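Local coordinates for protein branched-chain phosphotransacylase (Enterococcus faecalis, PDB 1YCO) that probably transfers acyl groups, as phosphate acetyltransferases and butyryltransferases do, at residues A[113-118]-A[139-144]; A[249-254]-A[267-272]; A[187-192]-A[207-212]; A[132-137]-A[215-220]. All coordinates share one frame; numbering follows the deposited sequence.

Contact 1: residues A[113-118]-A[139-144]; sequences TFLLTD and EVAQKL
Leu115 of the strand carries this contact by reaching for Ala141 and Val140 of the helix. The CD1 methyl of Leu115 lies 3.9 Å from Ala141 CB. The same CD1 stands 4.2 Å from Val140 CG1, so one methyl touches two neighbouring residues of the helix. The torsions of Leu115 explain the reach. CG lies opposite the carbonyl carbon (chi1 -54°), and CD1 then continues the chain in an extended line (chi2 -174°), pointing at the helix. Ala141 has only a methyl to offer. This lets CD1 of Leu115 come close to the helix backbone as well, 4.1 Å from Ala141 N. Val140 meets the leucine with one branch, CG1, and that branch also packs on Phe268.

Leu144, just past the helix, stands at the margin. Its CD2 is 4.5 Å from Leu115 CD2, and it is not counted among the three touching residues. No hydrogen bond crosses the contact. It is held by apolar surfaces alone, and those three residues are all buried. The closest backbone pair has 7.9 Å between Leu115 CA and Ala141 CA.

Strand 113-117 and helix 127-143 are the first two parts of a beta-alpha-beta crossover that ends in strand 150-154. Strand 215-217 lies between the two strands of the crossover, and its Ile215 touches both Leu115 and Ala141. On its other edge strand 113-117 pairs antiparallel with strand 101-107, whose Met105 touches Leu115. Helix 259-274 packs on the segment 139-144, where Phe268 touches both Val140 and Leu144.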
loop_
_atom_site.group_PDB
_atom_site.type_symbol
_atom_site.label_atom_id
_atom_site.label_comp_id
_atom_site.label_asym_id
_atom_site.label_seq_id
_atom_site.Cartn_x
_atom_site.Cartn_y
_atom_site.Cartn_z
ATOM N N THR A 113 -8.239 14.432 5.757
ATOM C CA THR A 113 -7.730 14.753 4.444
ATOM C C THR A 113 -6.216 14.866 4.426
ATOM O O THR A 113 -5.595 15.235 5.423
ATOM C CB THR A 113 -8.314 16.079 3.956
ATOM O OG1 THR A 113 -9.738 16.039 4.082
ATOM C CG2 THR A 113 -7.949 16.324 2.501
ATOM N N PHE A 114 -5.620 14.544 3.283
ATOM C CA PHE A 114 -4.175 14.635 3.145
ATOM C C PHE A 114 -3.690 14.410 1.723
ATOM O O PHE A 114 -4.378 13.827 0.889
ATOM C CB PHE A 114 -3.484 13.639 4.077
ATOM C CG PHE A 114 -3.823 12.205 3.801
ATOM C CD1 PHE A 114 -3.309 11.548 2.690
ATOM C CD2 PHE A 114 -4.633 11.497 4.681
ATOM C CE1 PHE A 114 -3.595 10.209 2.462
ATOM C CE2 PHE A 114 -4.923 10.155 4.459
ATOM C CZ PHE A 114 -4.403 9.510 3.350
ATOM N N LEU A 115 -2.481 14.881 1.460
ATOM C CA LEU A 115 -1.898 14.708 0.154
ATOM C C LEU A 115 -1.012 13.465 0.186
ATOM O O LEU A 115 -0.412 13.134 1.210
ATOM C CB LEU A 115 -1.091 15.953 -0.232
ATOM C CG LEU A 115 -1.826 17.307 -0.167
ATOM C CD1 LEU A 115 -0.901 18.406 -0.722
ATOM C CD2 LEU A 115 -3.107 17.266 -0.992
ATOM N N LEU A 116 -0.990 12.757 -0.933
ATOM C CA LEU A 116 -0.188 11.562 -1.095
ATOM C C LEU A 116 0.714 11.835 -2.283
ATOM O O LEU A 116 0.249 12.288 -3.333
ATOM C CB LEU A 116 -1.074 10.353 -1.402
ATOM C CG LEU A 116 -0.363 9.027 -1.725
ATOM C CD1 LEU A 116 0.539 8.600 -0.584
ATOM C CD2 LEU A 116 -1.414 7.962 -2.002
ATOM N N THR A 117 2.002 11.574 -2.147
ATOM C CA THR A 117 2.811 11.857 -3.292
ATOM C C THR A 117 3.817 10.878 -3.809
ATOM O O THR A 117 4.619 10.248 -3.105
ATOM C CB THR A 117 3.488 13.245 -3.202
ATOM O OG1 THR A 117 4.382 13.386 -4.305
ATOM C CG2 THR A 117 4.239 13.409 -1.915
ATOM N N ASP A 118 3.685 10.808 -5.121
ATOM C CA ASP A 118 4.441 10.044 -6.057
ATOM C C ASP A 118 4.205 8.572 -6.213
ATOM O O ASP A 118 5.042 7.752 -5.881
ATOM C CB ASP A 118 5.909 10.366 -5.923
ATOM C CG ASP A 118 6.501 10.775 -7.258
ATOM O OD1 ASP A 118 7.727 11.031 -7.313
ATOM O OD2 ASP A 118 5.721 10.823 -8.247
ATOM N N GLU A 139 4.637 22.784 -1.895
ATOM C CA GLU A 139 4.150 23.956 -2.613
ATOM C C GLU A 139 2.667 23.840 -2.939
ATOM O O GLU A 139 1.926 24.819 -2.837
ATOM C CB GLU A 139 4.965 24.168 -3.889
ATOM C CG GLU A 139 6.452 24.339 -3.607
ATOM C CD GLU A 139 7.276 24.583 -4.858
ATOM O OE1 GLU A 139 6.995 23.946 -5.902
ATOM O OE2 GLU A 139 8.222 25.399 -4.789
ATOM N N VAL A 140 2.236 22.645 -3.326
ATOM C CA VAL A 140 0.829 22.429 -3.634
ATOM C C VAL A 140 -0.021 22.743 -2.400
ATOM O O VAL A 140 -1.024 23.441 -2.498
ATOM C CB VAL A 140 0.559 20.970 -4.069
ATOM C CG1 VAL A 140 -0.947 20.726 -4.175
ATOM C CG2 VAL A 140 1.220 20.706 -5.408
ATOM N N ALA A 141 0.386 22.226 -1.242
ATOM C CA ALA A 141 -0.357 22.467 -0.020
ATOM C C ALA A 141 -0.376 23.962 0.324
ATOM O O ALA A 141 -1.414 24.504 0.695
ATOM C CB ALA A 141 0.235 21.659 1.139
ATOM N N GLN A 142 0.770 24.624 0.207
ATOM C CA GLN A 142 0.847 26.051 0.500
ATOM C C GLN A 142 -0.088 26.807 -0.447
ATOM O O GLN A 142 -0.819 27.701 -0.028
ATOM C CB GLN A 142 2.286 26.555 0.355
ATOM C CG GLN A 142 3.218 26.008 1.444
ATOM C CD GLN A 142 4.669 26.474 1.298
ATOM O OE1 GLN A 142 5.271 26.355 0.227
ATOM N NE2 GLN A 142 5.238 26.986 2.385
ATOM N N LYS A 143 -0.084 26.422 -1.718
ATOM C CA LYS A 143 -0.940 27.056 -2.700
ATOM C C LYS A 143 -2.407 26.758 -2.393
ATOM O O LYS A 143 -3.317 27.483 -2.814
ATOM C CB LYS A 143 -0.603 26.546 -4.097
ATOM C CG LYS A 143 -1.388 27.222 -5.191
ATOM C CD LYS A 143 -1.177 26.539 -6.514
ATOM C CE LYS A 143 0.243 26.689 -7.026
ATOM N NZ LYS A 143 0.332 26.103 -8.399
ATOM N N LEU A 144 -2.630 25.687 -1.647
ATOM C CA LEU A 144 -3.973 25.260 -1.292
ATOM C C LEU A 144 -4.477 25.942 -0.018
ATOM O O LEU A 144 -5.623 25.751 0.391
ATOM C CB LEU A 144 -3.992 23.736 -1.132
ATOM C CG LEU A 144 -4.963 22.931 -2.007
ATOM C CD1 LEU A 144 -4.851 23.336 -3.475
ATOM C CD2 LEU A 144 -4.653 21.450 -1.834
#

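Contact 2: residues A[249-254]-A[267-272]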
loop_
_atom_site.group_PDB
_atom_site.type_symbol
_atom_site.label_atom_id
_atom_site.label_comp_id
_atom_site.label_asym_id
_atom_site.label_seq_id
_atom_site.Cartn_x
_atom_site.Cartn_y
_atom_site.Cartn_z
ATOM N N PRO A 249 -1.222 22.427 -14.043
ATOM C CA PRO A 249 -1.569 21.114 -13.491
ATOM C C PRO A 249 -1.895 20.164 -14.637
ATOM O O PRO A 249 -2.592 20.543 -15.585
ATOM C CB PRO A 249 -2.807 21.418 -12.659
ATOM C CG PRO A 249 -2.522 22.769 -12.127
ATOM C CD PRO A 249 -1.961 23.494 -13.345
ATOM N N VAL A 250 -1.405 18.934 -14.566
ATOM C CA VAL A 250 -1.702 17.991 -15.636
ATOM C C VAL A 250 -2.508 16.841 -15.065
ATOM O O VAL A 250 -2.065 16.164 -14.151
ATOM C CB VAL A 250 -0.412 17.457 -16.317
ATOM C CG1 VAL A 250 -0.775 16.628 -17.550
ATOM C CG2 VAL A 250 0.486 18.615 -16.704
ATOM N N VAL A 251 -3.707 16.642 -15.591
ATOM C CA VAL A 251 -4.570 15.572 -15.113
ATOM C C VAL A 251 -4.510 14.376 -16.077
ATOM O O VAL A 251 -4.709 14.521 -17.284
ATOM C CB VAL A 251 -6.038 16.060 -14.999
ATOM C CG1 VAL A 251 -6.922 14.958 -14.461
ATOM C CG2 VAL A 251 -6.116 17.298 -14.123
ATOM N N LEU A 252 -4.223 13.198 -15.535
ATOM C CA LEU A 252 -4.146 11.989 -16.336
ATOM C C LEU A 252 -5.444 11.207 -16.186
ATOM O O LEU A 252 -5.869 10.895 -15.075
ATOM C CB LEU A 252 -2.959 11.133 -15.892
ATOM C CG LEU A 252 -1.578 11.758 -16.121
ATOM C CD1 LEU A 252 -0.481 10.863 -15.551
ATOM C CD2 LEU A 252 -1.370 11.982 -17.603
ATOM N N THR A 253 -6.070 10.899 -17.314
ATOM C CA THR A 253 -7.321 10.160 -17.321
ATOM C C THR A 253 -7.170 8.856 -18.106
ATOM O O THR A 253 -6.427 8.791 -19.087
ATOM C CB THR A 253 -8.451 11.032 -17.940
ATOM O OG1 THR A 253 -9.132 11.738 -16.898
ATOM C CG2 THR A 253 -9.444 10.194 -18.728
ATOM N N SER A 254 -7.874 7.823 -17.658
ATOM C CA SER A 254 -7.856 6.521 -18.312
ATOM C C SER A 254 -9.300 6.165 -18.602
ATOM O O SER A 254 -10.166 6.338 -17.746
ATOM C CB SER A 254 -7.245 5.462 -17.396
ATOM O OG SER A 254 -7.304 4.176 -17.995
ATOM N N ARG A 267 -11.094 18.494 -10.276
ATOM C CA ARG A 267 -11.440 19.372 -9.158
ATOM C C ARG A 267 -10.170 19.773 -8.406
ATOM O O ARG A 267 -10.032 20.898 -7.923
ATOM C CB ARG A 267 -12.393 18.638 -8.203
ATOM C CG ARG A 267 -13.099 19.511 -7.169
ATOM C CD ARG A 267 -14.248 20.285 -7.796
ATOM N NE ARG A 267 -15.287 20.623 -6.824
ATOM C CZ ARG A 267 -16.170 19.758 -6.327
ATOM N NH1 ARG A 267 -16.148 18.488 -6.709
ATOM N NH2 ARG A 267 -17.086 20.165 -5.448
ATOM N N PHE A 268 -9.251 18.824 -8.305
ATOM C CA PHE A 268 -8.000 19.054 -7.614
ATOM C C PHE A 268 -7.159 20.055 -8.409
ATOM O O PHE A 268 -6.567 20.966 -7.832
ATOM C CB PHE A 268 -7.289 17.715 -7.437
ATOM C CG PHE A 268 -6.020 17.791 -6.651
ATOM C CD1 PHE A 268 -5.881 18.683 -5.596
ATOM C CD2 PHE A 268 -4.962 16.945 -6.954
ATOM C CE1 PHE A 268 -4.702 18.733 -4.855
ATOM C CE2 PHE A 268 -3.777 16.991 -6.216
ATOM C CZ PHE A 268 -3.646 17.885 -5.167
ATOM N N ALA A 269 -7.150 19.904 -9.733
ATOM C CA ALA A 269 -6.393 20.788 -10.623
ATOM C C ALA A 269 -6.936 22.216 -10.612
ATOM O O ALA A 269 -6.171 23.185 -10.540
ATOM C CB ALA A 269 -6.413 20.235 -12.056
ATOM N N MET A 270 -8.258 22.348 -10.699
ATOM C CA MET A 270 -8.880 23.674 -10.674
ATOM C C MET A 270 -8.536 24.368 -9.356
ATOM O O MET A 270 -8.276 25.570 -9.315
ATOM C CB MET A 270 -10.405 23.569 -10.815
ATOM C CG MET A 270 -10.872 23.283 -12.230
ATOM S SD MET A 270 -12.643 22.886 -12.351
ATOM C CE MET A 270 -13.383 24.391 -11.680
ATOM N N ARG A 271 -8.515 23.587 -8.286
ATOM C CA ARG A 271 -8.224 24.122 -6.974
ATOM C C ARG A 271 -6.807 24.699 -6.890
ATOM O O ARG A 271 -6.580 25.681 -6.193
ATOM C CB ARG A 271 -8.430 23.024 -5.931
ATOM C CG ARG A 271 -8.623 23.506 -4.510
ATOM C CD ARG A 271 -9.783 22.762 -3.870
ATOM N NE ARG A 271 -9.405 22.050 -2.653
ATOM C CZ ARG A 271 -8.989 22.631 -1.532
ATOM N NH1 ARG A 271 -8.887 23.954 -1.459
ATOM N NH2 ARG A 271 -8.691 21.882 -0.476
ATOM N N GLN A 272 -5.858 24.100 -7.607
ATOM C CA GLN A 272 -4.479 24.586 -7.590
ATOM C C GLN A 272 -4.348 25.836 -8.462
ATOM O O GLN A 272 -3.506 26.702 -8.219
ATOM C CB GLN A 272 -3.520 23.516 -8.118
ATOM C CG GLN A 272 -3.630 22.178 -7.414
ATOM C CD GLN A 272 -2.775 21.092 -8.061
ATOM O OE1 GLN A 272 -3.208 19.945 -8.191
ATOM N NE2 GLN A 272 -1.559 21.441 -8.448
#
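Ala269 puts its single methyl between two residues of the strand segment, Pro249 and Val251. The CB of Ala269 is 3.6 Å from Val251 CG2 and 3.8 Å from Pro249 CB. Val251 meets it with one branch only. CG1 is trans to the backbone N (chi1 -178°), which leaves CG2 beside that nitrogen and directed at the alanine. The proline uses two ring atoms. CB faces the alanine methyl, while CG of Pro249 lies further along the helix, 4.0 Å from Ala269 O. The backbones are close here, with 5.6 Å between Pro249 CA and Ala269 CA.

Strand 250-252 pairs with strand 72-75 of the parallel sheet, and Val250 is also backbone-bonded to Ile243 of strand 238-244 in the mixed sheet. Helix 259-274 is the helix that follows strand 250-252, so the contact closes a beta-alpha unit. The helix packs across the junction of the two sheets. Ala269 touches Ile72 of the parallel sheet and Thr242 of the mixed one.

Gln272, one helical turn after Ala269, runs past Pro249 in the opposing direction. Its NE2 is 4.0 Å from Pro249 CG, a packing contact. CG of the glutamine lies opposite its own carbonyl carbon (chi1 -54°), and the chain is extended from there (chi2 174°). This carries the amide across to Phe268, where Gln272 OE1 sits 3.5 Å above the ring plane, over its centre. OE1 is hydrogen-bonded to Thr242 OG1 of the mixed sheet, which limits how the amide can turn. The Phe268 ring itself packs on Val103 and Met105 of that sheet.

Contact 3: residues A[187-192]-A[207-212]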
loop_
_atom_site.group_PDB
_atom_site.type_symbol
_atom_site.label_atom_id
_atom_site.label_comp_id
_atom_site.label_asym_id
_atom_site.label_seq_id
_atom_site.Cartn_x
_atom_site.Cartn_y
_atom_site.Cartn_z
ATOM N N GLY A 187 10.493 11.509 9.443
ATOM C CA GLY A 187 10.430 10.097 9.122
ATOM C C GLY A 187 11.666 9.453 9.743
ATOM O O GLY A 187 12.589 10.165 10.131
ATOM N N PRO A 188 11.732 8.122 9.852
ATOM C CA PRO A 188 10.727 7.146 9.427
ATOM C C PRO A 188 9.441 7.183 10.263
ATOM O O PRO A 188 9.477 7.339 11.480
ATOM C CB PRO A 188 11.440 5.797 9.597
ATOM C CG PRO A 188 12.875 6.127 9.754
ATOM C CD PRO A 188 12.883 7.444 10.462
ATOM N N LEU A 189 8.307 7.027 9.596
ATOM C CA LEU A 189 7.027 6.996 10.276
ATOM C C LEU A 189 6.191 5.958 9.557
ATOM O O LEU A 189 6.255 5.836 8.335
ATOM C CB LEU A 189 6.296 8.337 10.208
ATOM C CG LEU A 189 6.302 9.291 11.394
ATOM C CD1 LEU A 189 5.215 10.336 11.172
ATOM C CD2 LEU A 189 6.034 8.542 12.710
ATOM N N SER A 190 5.410 5.221 10.338
ATOM C CA SER A 190 4.534 4.199 9.819
ATOM C C SER A 190 3.213 4.868 9.486
ATOM O O SER A 190 2.849 5.870 10.102
ATOM C CB SER A 190 4.322 3.136 10.883
ATOM O OG SER A 190 3.765 3.734 12.039
ATOM N N LEU A 191 2.494 4.299 8.523
ATOM C CA LEU A 191 1.202 4.829 8.082
ATOM C C LEU A 191 0.228 5.127 9.228
ATOM O O LEU A 191 -0.388 6.185 9.264
ATOM C CB LEU A 191 0.549 3.847 7.089
ATOM C CG LEU A 191 -0.802 4.220 6.465
ATOM C CD1 LEU A 191 -0.605 5.333 5.448
ATOM C CD2 LEU A 191 -1.431 2.997 5.787
ATOM N N ASP A 192 0.066 4.195 10.158
ATOM C CA ASP A 192 -0.863 4.444 11.266
ATOM C C ASP A 192 -0.392 5.604 12.152
ATOM O O ASP A 192 -1.189 6.469 12.514
ATOM C CB ASP A 192 -1.045 3.178 12.101
ATOM C CG ASP A 192 0.265 2.591 12.530
ATOM O OD1 ASP A 192 1.302 3.102 12.048
ATOM O OD2 ASP A 192 0.274 1.626 13.330
ATOM N N GLY A 207 6.321 12.509 18.802
ATOM C CA GLY A 207 7.197 12.970 17.737
ATOM C C GLY A 207 6.643 14.235 17.108
ATOM O O GLY A 207 5.589 14.702 17.538
ATOM N N PRO A 208 7.321 14.823 16.102
ATOM C CA PRO A 208 6.872 16.049 15.427
ATOM C C PRO A 208 5.531 15.855 14.732
ATOM O O PRO A 208 4.767 16.804 14.548
ATOM C CB PRO A 208 7.989 16.333 14.425
ATOM C CG PRO A 208 9.184 15.729 15.070
ATOM C CD PRO A 208 8.647 14.425 15.610
ATOM N N ILE A 209 5.252 14.622 14.330
ATOM C CA ILE A 209 3.989 14.331 13.670
ATOM C C ILE A 209 3.311 13.172 14.363
ATOM O O ILE A 209 3.907 12.119 14.561
ATOM C CB ILE A 209 4.192 13.990 12.189
ATOM C CG1 ILE A 209 4.909 15.155 11.497
ATOM C CG2 ILE A 209 2.833 13.685 11.550
ATOM C CD1 ILE A 209 5.411 14.854 10.093
ATOM N N MET A 210 2.059 13.371 14.747
ATOM C CA MET A 210 1.338 12.324 15.444
ATOM C C MET A 210 -0.068 12.105 14.909
ATOM O O MET A 210 -1.034 12.720 15.367
ATOM C CB MET A 210 1.337 12.636 16.937
ATOM C CG MET A 210 2.759 12.711 17.500
ATOM S SD MET A 210 2.904 13.020 19.274
ATOM C CE MET A 210 2.524 14.760 19.334
ATOM N N GLY A 211 -0.157 11.223 13.917
ATOM C CA GLY A 211 -1.427 10.888 13.300
ATOM C C GLY A 211 -2.161 12.036 12.657
ATOM O O GLY A 211 -3.315 11.865 12.286
ATOM N N ASP A 212 -1.501 13.191 12.522
ATOM C CA ASP A 212 -2.113 14.366 11.919
ATOM C C ASP A 212 -1.316 14.948 10.749
ATOM O O ASP A 212 -1.295 16.158 10.572
ATOM C CB ASP A 212 -2.340 15.452 12.989
ATOM C CG ASP A 212 -1.034 16.058 13.515
ATOM O OD1 ASP A 212 0.038 15.424 13.357
ATOM O OD2 ASP A 212 -1.080 17.165 14.107
#
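Leu189 and Ile209 face each other with their CA atoms 8.6 Å apart, and Asp192 and Gly211 come closer, at 6.8 Å between CA atoms. The first segment turns a corner at Pro188, which follows a cis peptide bond. It then enters helix 191-195, with Ser190 at the N-cap. The second segment is loop throughout. Gly211 has a positive phi (60°), a backbone shape that suits glycine, and its backbone is hydrogen-bonded to Leu193 of the short helix.

Across the contact the side chains of Leu189 and Ile209 meet at a slant. Leu189 CD1 is 3.9 Å from Ile209 CB. It is also 4.1 Å from Ile209 CG2, the branch trans to the backbone N.

The contact ties Leu189, the last residue of strand 184-189, and the start of helix 191-195 to the loop that leads into strand 215-217. Both strands belong to the mixed sheet. Ile209 also packs on Phe186 of strand 184-189.

Each segment is braced by its own polar bonds. Ser190 OG donates to Asp192 OD1 nearly in line with the C-O bond. In the loop, Met210 N donates to Asp212 OD1 at 3.2 Å, from above the carboxylate plane. Asp212 OD2 forms a salt bridge with Lys150. Asp192 and Leu191 border the second subunit. There Asp192 packs on Leu233 and Leu191 on Ser230, both of the neighbouring chain.

Contact 4: residues A[132-137]-A[215-220]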
loop_
_atom_site.group_PDB
_atom_site.type_symbol
_atom_site.label_atom_id
_atom_site.label_comp_id
_atom_site.label_asym_id
_atom_site.label_seq_id
_atom_site.Cartn_x
_atom_site.Cartn_y
_atom_site.Cartn_z
ATOM N N GLU A 132 13.065 16.834 -3.733
ATOM C CA GLU A 132 12.280 17.619 -4.674
ATOM C C GLU A 132 10.799 17.226 -4.635
ATOM O O GLU A 132 9.935 18.072 -4.857
ATOM C CB GLU A 132 12.813 17.451 -6.107
ATOM C CG GLU A 132 14.112 18.215 -6.423
ATOM C CD GLU A 132 14.059 19.676 -5.988
ATOM O OE1 GLU A 132 13.049 20.355 -6.274
ATOM O OE2 GLU A 132 15.035 20.143 -5.362
ATOM N N ILE A 133 10.512 15.946 -4.375
ATOM C CA ILE A 133 9.125 15.466 -4.286
ATOM C C ILE A 133 8.420 16.157 -3.120
ATOM O O ILE A 133 7.252 16.530 -3.226
ATOM C CB ILE A 133 9.060 13.935 -4.070
ATOM C CG1 ILE A 133 9.517 13.220 -5.337
ATOM C CG2 ILE A 133 7.647 13.496 -3.721
ATOM C CD1 ILE A 133 9.744 11.733 -5.136
ATOM N N VAL A 134 9.147 16.328 -2.023
ATOM C CA VAL A 134 8.620 16.986 -0.843
ATOM C C VAL A 134 8.341 18.450 -1.203
ATOM O O VAL A 134 7.236 18.945 -0.998
ATOM C CB VAL A 134 9.626 16.893 0.335
ATOM C CG1 VAL A 134 9.144 17.713 1.515
ATOM C CG2 VAL A 134 9.793 15.435 0.751
ATOM N N GLU A 135 9.330 19.125 -1.775
ATOM C CA GLU A 135 9.166 20.512 -2.175
ATOM C C GLU A 135 7.918 20.710 -3.045
ATOM O O GLU A 135 7.103 21.588 -2.767
ATOM C CB GLU A 135 10.412 20.978 -2.923
ATOM C CG GLU A 135 11.673 20.869 -2.096
ATOM C CD GLU A 135 11.694 21.839 -0.933
ATOM O OE1 GLU A 135 10.692 21.910 -0.187
ATOM O OE2 GLU A 135 12.722 22.532 -0.760
ATOM N N ASN A 136 7.769 19.894 -4.089
ATOM C CA ASN A 136 6.605 19.974 -4.978
ATOM C C ASN A 136 5.276 19.854 -4.191
ATOM O O ASN A 136 4.368 20.689 -4.367
ATOM C CB ASN A 136 6.676 18.877 -6.065
ATOM C CG ASN A 136 7.581 19.256 -7.261
ATOM O OD1 ASN A 136 8.414 20.168 -7.178
ATOM N ND2 ASN A 136 7.424 18.534 -8.371
ATOM N N ALA A 137 5.168 18.834 -3.331
ATOM C CA ALA A 137 3.965 18.620 -2.520
ATOM C C ALA A 137 3.793 19.724 -1.478
ATOM O O ALA A 137 2.667 20.120 -1.166
ATOM C CB ALA A 137 4.003 17.251 -1.840
ATOM N N ILE A 215 0.642 15.643 4.487
ATOM C CA ILE A 215 1.166 15.073 3.272
ATOM C C ILE A 215 1.905 13.798 3.613
ATOM O O ILE A 215 2.707 13.750 4.553
ATOM C CB ILE A 215 2.173 16.018 2.594
ATOM C CG1 ILE A 215 1.501 17.346 2.263
ATOM C CG2 ILE A 215 2.754 15.347 1.339
ATOM C CD1 ILE A 215 2.440 18.383 1.708
ATOM N N LEU A 216 1.644 12.757 2.841
ATOM C CA LEU A 216 2.327 11.500 3.058
ATOM C C LEU A 216 3.260 11.344 1.865
ATOM O O LEU A 216 2.863 11.591 0.736
ATOM C CB LEU A 216 1.324 10.350 3.107
ATOM C CG LEU A 216 0.191 10.390 4.144
ATOM C CD1 LEU A 216 -0.700 9.153 3.981
ATOM C CD2 LEU A 216 0.769 10.442 5.555
ATOM N N VAL A 217 4.507 10.978 2.138
ATOM C CA VAL A 217 5.516 10.758 1.108
ATOM C C VAL A 217 5.996 9.293 1.182
ATOM O O VAL A 217 6.551 8.849 2.194
ATOM C CB VAL A 217 6.738 11.700 1.293
ATOM C CG1 VAL A 217 7.741 11.507 0.159
ATOM C CG2 VAL A 217 6.283 13.135 1.340
ATOM N N VAL A 218 5.763 8.553 0.100
ATOM C CA VAL A 218 6.145 7.147 0.001
ATOM C C VAL A 218 7.536 6.991 -0.592
ATOM O O VAL A 218 8.062 7.909 -1.199
ATOM C CB VAL A 218 5.156 6.360 -0.869
ATOM C CG1 VAL A 218 3.770 6.399 -0.228
ATOM C CG2 VAL A 218 5.123 6.959 -2.268
ATOM N N PRO A 219 8.145 5.806 -0.421
ATOM C CA PRO A 219 9.494 5.518 -0.938
ATOM C C PRO A 219 9.507 5.146 -2.415
ATOM O O PRO A 219 10.448 5.468 -3.138
ATOM C CB PRO A 219 9.954 4.317 -0.096
ATOM C CG PRO A 219 8.999 4.232 1.033
ATOM C CD PRO A 219 7.695 4.718 0.469
ATOM N N THR A 220 8.459 4.457 -2.846
ATOM C CA THR A 220 8.392 3.981 -4.210
ATOM C C THR A 220 6.983 4.044 -4.791
ATOM O O THR A 220 5.993 4.102 -4.056
ATOM C CB THR A 220 8.879 2.520 -4.278
ATOM O OG1 THR A 220 7.955 1.675 -3.579
ATOM C CG2 THR A 220 10.249 2.386 -3.632
#
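Val217 and Ile215 project from the strand into the face of helix 132-137 that bears Ile133, Val134 and Ala137. The helix is the connection of a beta-alpha-beta crossover from strand 113-117 to strand 150-154, and strand 215-217 lies between those two in the sheet. The short helix and strand segments run nearly antiparallel, at 161°, with 9.8 Å between their axes.

The forked end of Val217 fits against two successive bumps of the helix. Its CG2 is 4.2 Å from Val134 CG2. Its other branch, CG1, is 4.4 Å from Ile133 CG2. Ala137, one turn after Ile133, forms a shallow place in the helix surface, and the larger Ile215 fills it. Ile215 CG2 lies 3.9 Å from Ala137 CB. Ile151 of strand 150-154 packs against Val134, Ile215 and Val217. On the other side Thr117 touches Ile133 and Ala137.

Ile215 also reaches past the alanine methyl. CG1 lies opposite the carbonyl carbon (chi1 -59°) and the chain stays extended (chi2 175°), which brings Ile215 CD1 to 3.4 Å from Ala137 O.

Overall arrangement
All four contacts are buried and mainly apolar, with no hydrogen bond across them. Contact 2 adds a glutamine amide and contact 3 a backbone approach. Contacts 1 and 4 form one core. They use successive turns of helix 127-143 against neighbouring strands of the mixed sheet, joined by a probable hydrogen bond from Leu216 N to Leu115 O, 2.7 Å. Contact 2 lies where strand 250-252 of the parallel sheet is bonded to strand 238-244 of the mixed one, and its helix also packs on contact 1. Contact 3 is peripheral, its centre about 22 Å from the chain centre. It has polar bonds within its segments and borders the second subunit. Its Leu191 packs on Leu216 of contact 4.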